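Local coordinates for protein 2-hydroxyisobutyryl-CoA synthetase (Aquincola tertiaricarbonis, PDB 6HE2) that belongs to the ANL superfamily of AMP-binding enzymes, with a large N-terminal portion and a smaller C-terminal domain, at residues 49-54 against 80-85; 412-417 against 449-454. All coordinates share one frame; numbering follows the deposited sequence.

Interaction 1 of 2, residues 49-54 against 80-85; sequences AILGRL and SQLKSL
Leu51 spreads its two methyls over the backbone of the loop that carries Lys83 and Ser84. Leu51 CD1 sits 3.6 Å from Ser84 C. Leu51 CD2 lies 3.7 Å from the carbonyl oxygen Lys83 O. With CG anti to the backbone N (chi1 177°), the isobutyl end swings off the flank of the helix and down to the loop, where Leu51 CD1 also meets Leu82 CD1 at 3.8 Å. One turn on, Leu54 packs against Leu82 and against Leu85, the first residue of the next helix. Leu82 CD2 rests on the helix backbone, 3.6 Å from Leu54 O, while Leu54 CD1 touches Leu85 CD2 at 3.6 Å, the two side chains crossing at about a right angle. The contact across the segments is thus apolar, with polar bonds around it holding the loop in shape. Ser84 is the N-cap of helix 85-91, its OG accepting from Asp87 N; Asp87 OD2 accepts from Lys83 N, and Leu82 O is bonded by Gln55 NE2 of helix 43-64. The leucines pack the start of helix 85-91 against helix 43-64; Phe88 covers Leu54 and Leu82, and Tyr305 of strand 304-310 touches both Leu54 and Leu85.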
# COMPACT_ATOMS: atom_id res chain seq x y z
N ALA A 49 10.93 -30.21 15.77
CA ALA A 49 11.09 -28.80 16.09
C ALA A 49 9.74 -28.08 16.03
O ALA A 49 9.45 -27.27 16.91
CB ALA A 49 12.08 -28.15 15.13
N ILE A 50 8.90 -28.40 15.03
CA ILE A 50 7.55 -27.82 14.88
C ILE A 50 6.71 -28.10 16.13
O ILE A 50 6.13 -27.17 16.68
CB ILE A 50 6.85 -28.23 13.55
CG1 ILE A 50 7.51 -27.50 12.35
CG2 ILE A 50 5.35 -27.91 13.60
CD1 ILE A 50 7.30 -28.19 10.99
N LEU A 51 6.71 -29.37 16.61
CA LEU A 51 5.97 -29.78 17.82
C LEU A 51 6.34 -28.94 19.05
O LEU A 51 5.43 -28.46 19.75
CB LEU A 51 6.13 -31.28 18.09
CG LEU A 51 5.47 -31.81 19.36
CD1 LEU A 51 3.96 -31.61 19.32
CD2 LEU A 51 5.84 -33.28 19.58
N GLY A 52 7.64 -28.72 19.27
CA GLY A 52 8.15 -27.87 20.34
C GLY A 52 7.66 -26.45 20.21
O GLY A 52 7.29 -25.82 21.20
N ARG A 53 7.63 -25.92 18.96
CA ARG A 53 7.13 -24.57 18.68
C ARG A 53 5.62 -24.46 18.94
O ARG A 53 5.19 -23.49 19.54
CB ARG A 53 7.46 -24.13 17.24
CG ARG A 53 6.97 -22.72 16.90
CD ARG A 53 7.52 -21.65 17.83
NE ARG A 53 8.98 -21.68 17.88
CZ ARG A 53 9.77 -21.09 16.99
NH1 ARG A 53 11.08 -21.17 17.11
NH2 ARG A 53 9.25 -20.39 15.99
N LEU A 54 4.83 -25.47 18.55
CA LEU A 54 3.38 -25.52 18.78
C LEU A 54 3.06 -25.49 20.25
O LEU A 54 2.08 -24.90 20.64
CB LEU A 54 2.74 -26.76 18.11
CG LEU A 54 2.70 -26.79 16.58
CD1 LEU A 54 2.28 -28.16 16.08
CD2 LEU A 54 1.77 -25.74 16.03
N SER A 80 -0.70 -28.57 28.45
CA SER A 80 0.02 -29.74 28.98
C SER A 80 -0.25 -31.03 28.16
O SER A 80 0.62 -31.91 28.12
CB SER A 80 -0.28 -29.94 30.45
OG SER A 80 -1.63 -30.30 30.66
N GLN A 81 -1.43 -31.10 27.48
CA GLN A 81 -1.90 -32.24 26.67
C GLN A 81 -1.24 -32.36 25.29
O GLN A 81 -1.28 -33.44 24.71
CB GLN A 81 -3.43 -32.23 26.53
CG GLN A 81 -4.14 -32.51 27.83
CD GLN A 81 -5.64 -32.48 27.72
OE1 GLN A 81 -6.24 -31.48 27.32
NE2 GLN A 81 -6.28 -33.55 28.12
N LEU A 82 -0.65 -31.28 24.76
CA LEU A 82 0.02 -31.31 23.46
C LEU A 82 1.39 -31.99 23.60
O LEU A 82 2.36 -31.37 24.05
CB LEU A 82 0.11 -29.88 22.87
CG LEU A 82 0.91 -29.67 21.57
CD1 LEU A 82 0.48 -30.61 20.48
CD2 LEU A 82 0.80 -28.23 21.12
N LYS A 83 1.44 -33.30 23.26
CA LYS A 83 2.65 -34.11 23.39
C LYS A 83 3.09 -34.77 22.06
O LYS A 83 4.11 -35.44 22.02
CB LYS A 83 2.50 -35.14 24.53
CG LYS A 83 2.46 -34.50 25.91
CD LYS A 83 1.86 -35.43 26.96
CE LYS A 83 2.86 -35.86 28.00
NZ LYS A 83 3.21 -34.77 28.95
N SER A 84 2.30 -34.58 20.99
CA SER A 84 2.56 -35.10 19.64
C SER A 84 1.70 -34.33 18.65
O SER A 84 0.73 -33.70 19.06
CB SER A 84 2.24 -36.59 19.56
OG SER A 84 0.85 -36.84 19.58
N LEU A 85 2.03 -34.43 17.34
CA LEU A 85 1.27 -33.81 16.25
C LEU A 85 -0.11 -34.49 16.10
O LEU A 85 -1.02 -33.92 15.48
CB LEU A 85 2.05 -33.89 14.92
CG LEU A 85 3.30 -33.00 14.79
CD1 LEU A 85 4.02 -33.26 13.48
CD2 LEU A 85 2.94 -31.51 14.85

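Interaction 2 of 2, residues 412-417 against 449-454; sequences ELLLRV and RAKVEL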
# COMPACT_ATOMS: atom_id res chain seq x y z
N GLU A 412 -26.68 -44.18 -3.37
CA GLU A 412 -26.83 -43.87 -4.81
C GLU A 412 -26.59 -42.40 -5.19
O GLU A 412 -27.23 -41.50 -4.63
CB GLU A 412 -28.20 -44.34 -5.34
CG GLU A 412 -28.29 -45.83 -5.61
CD GLU A 412 -29.71 -46.34 -5.78
OE1 GLU A 412 -30.24 -46.94 -4.82
OE2 GLU A 412 -30.29 -46.13 -6.87
N LEU A 413 -25.69 -42.17 -6.17
CA LEU A 413 -25.34 -40.82 -6.63
C LEU A 413 -25.75 -40.56 -8.09
O LEU A 413 -25.15 -41.12 -9.01
CB LEU A 413 -23.84 -40.54 -6.39
CG LEU A 413 -23.34 -39.12 -6.70
CD1 LEU A 413 -24.12 -38.08 -5.92
CD2 LEU A 413 -21.87 -38.99 -6.40
N LEU A 414 -26.76 -39.71 -8.29
CA LEU A 414 -27.28 -39.33 -9.60
C LEU A 414 -26.91 -37.89 -9.99
O LEU A 414 -27.05 -36.96 -9.19
CB LEU A 414 -28.82 -39.53 -9.66
CG LEU A 414 -29.55 -39.09 -10.96
CD1 LEU A 414 -29.21 -39.99 -12.14
CD2 LEU A 414 -31.06 -39.03 -10.75
N LEU A 415 -26.48 -37.71 -11.23
CA LEU A 415 -26.11 -36.41 -11.78
C LEU A 415 -27.03 -36.07 -12.94
O LEU A 415 -27.09 -36.83 -13.92
CB LEU A 415 -24.65 -36.47 -12.24
CG LEU A 415 -23.73 -35.41 -11.68
CD1 LEU A 415 -23.55 -35.56 -10.15
CD2 LEU A 415 -22.39 -35.47 -12.38
N ARG A 416 -27.78 -34.94 -12.82
CA ARG A 416 -28.70 -34.44 -13.86
C ARG A 416 -27.96 -33.32 -14.55
O ARG A 416 -27.70 -32.31 -13.93
CB ARG A 416 -30.04 -34.00 -13.27
CG ARG A 416 -30.89 -35.17 -12.77
CD ARG A 416 -32.38 -34.91 -12.82
NE ARG A 416 -33.13 -36.16 -12.73
CZ ARG A 416 -33.78 -36.59 -11.65
NH1 ARG A 416 -33.82 -35.83 -10.55
NH2 ARG A 416 -34.42 -37.75 -11.66
N VAL A 417 -27.53 -33.53 -15.79
CA VAL A 417 -26.65 -32.61 -16.51
C VAL A 417 -27.28 -32.01 -17.77
O VAL A 417 -27.83 -32.73 -18.60
CB VAL A 417 -25.28 -33.29 -16.84
CG1 VAL A 417 -24.28 -32.30 -17.44
CG2 VAL A 417 -24.68 -33.99 -15.62
N ARG A 449 -18.43 -44.20 -8.41
CA ARG A 449 -19.41 -44.32 -9.49
C ARG A 449 -20.63 -43.42 -9.30
O ARG A 449 -21.20 -43.38 -8.21
CB ARG A 449 -19.85 -45.79 -9.68
CG ARG A 449 -20.42 -46.09 -11.08
CD ARG A 449 -20.43 -47.59 -11.42
NE ARG A 449 -19.11 -48.22 -11.38
CZ ARG A 449 -18.21 -48.17 -12.36
NH1 ARG A 449 -18.48 -47.50 -13.48
NH2 ARG A 449 -17.03 -48.77 -12.23
N ALA A 450 -21.00 -42.72 -10.38
CA ALA A 450 -22.17 -41.85 -10.45
C ALA A 450 -23.00 -42.17 -11.68
O ALA A 450 -22.46 -42.41 -12.77
CB ALA A 450 -21.74 -40.39 -10.50
N LYS A 451 -24.33 -42.17 -11.51
CA LYS A 451 -25.31 -42.35 -12.57
C LYS A 451 -25.46 -40.97 -13.25
O LYS A 451 -25.58 -39.95 -12.56
CB LYS A 451 -26.65 -42.81 -11.97
CG LYS A 451 -27.64 -43.39 -12.99
CD LYS A 451 -29.00 -43.73 -12.36
CE LYS A 451 -30.04 -44.18 -13.37
NZ LYS A 451 -30.53 -43.06 -14.24
N VAL A 452 -25.37 -40.92 -14.59
CA VAL A 452 -25.52 -39.65 -15.30
C VAL A 452 -26.76 -39.69 -16.21
O VAL A 452 -26.94 -40.62 -17.01
CB VAL A 452 -24.24 -39.16 -16.02
CG1 VAL A 452 -24.49 -37.81 -16.71
CG2 VAL A 452 -23.08 -39.04 -15.05
N GLU A 453 -27.61 -38.68 -16.05
CA GLU A 453 -28.86 -38.46 -16.76
C GLU A 453 -28.79 -37.06 -17.40
O GLU A 453 -28.34 -36.11 -16.76
CB GLU A 453 -29.99 -38.42 -15.73
CG GLU A 453 -31.05 -39.48 -15.87
CD GLU A 453 -32.04 -39.40 -14.72
OE1 GLU A 453 -32.66 -38.33 -14.54
OE2 GLU A 453 -32.15 -40.40 -13.97
N LEU A 454 -29.26 -36.94 -18.64
CA LEU A 454 -29.31 -35.63 -19.29
C LEU A 454 -30.69 -35.02 -19.08
O LEU A 454 -31.68 -35.76 -18.97
CB LEU A 454 -29.03 -35.72 -20.80
CG LEU A 454 -27.66 -36.23 -21.23
CD1 LEU A 454 -27.52 -36.12 -22.72
CD2 LEU A 454 -26.50 -35.48 -20.50
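Glu453 reaches across from strand 451-454 to Leu414 and Arg416 of the neighbouring parallel strand, and its side chain can be followed atom by atom. Glu453 CB lies 3.8 Å from Leu415 O. CG and CD then run past the methyl Leu414 CD1, with the chain extended beyond CG, which carries the carboxylate out beside the arginine. There Glu453 OE1 accepts from Arg416 NE at 2.9 Å in a salt bridge, met on its syn side but 29° out of the carboxylate plane; a weak bond from Arg416 NH2 is added. The guanidinium and carboxylate planes are turned 50° apart, so the pair is not a flat two-pronged bridge. Glu453 OE2 instead lies 3.5 Å from Leu414 CD1 and takes a weak bond from Lys451 NZ, at 3.1 Å, the lysine being bent at its last torsion (chi4 -72°). Two positive groups thus share one carboxylate, which would probably favour its ionised form. Leu414 CD2 lies over one guanidinium face, toward the rim.

Beneath, regular parallel pairing joins the strands: Lys451 N to Leu413 O, Leu415 N to Lys451 O, Glu453 N to Leu415 O and Val417 N to Glu453 O. On the opposite face from the charges, Val417 CG2 meets Val452 CG1 at 4.0 Å. That apolar face is covered by helices 383-390 and 428-446, while strand 399-405 pairs antiparallel with the far side of strand 412-419, leaving strand 451-454 at one edge of the mixed sheet within this chain.

In the fold
Interactions 1 and 2 belong to different parts of the chain: their centres lie 45 Å apart, their nearest atoms about 31 Å apart, and they follow one another in sequence without touching. Interaction 1 joins a helix to the loop leading into a later one near the N-terminal end, beside the antiparallel sheet that contains strand 304-310, and its centre is about 24 Å from the centre of the chain. Interaction 2, whose centre is about 31 Å from that of the chain, pairs an edge strand of the C-terminal domain with its neighbour. The two share no residue, helix or strand, and no ligand is among the partners found around either contact.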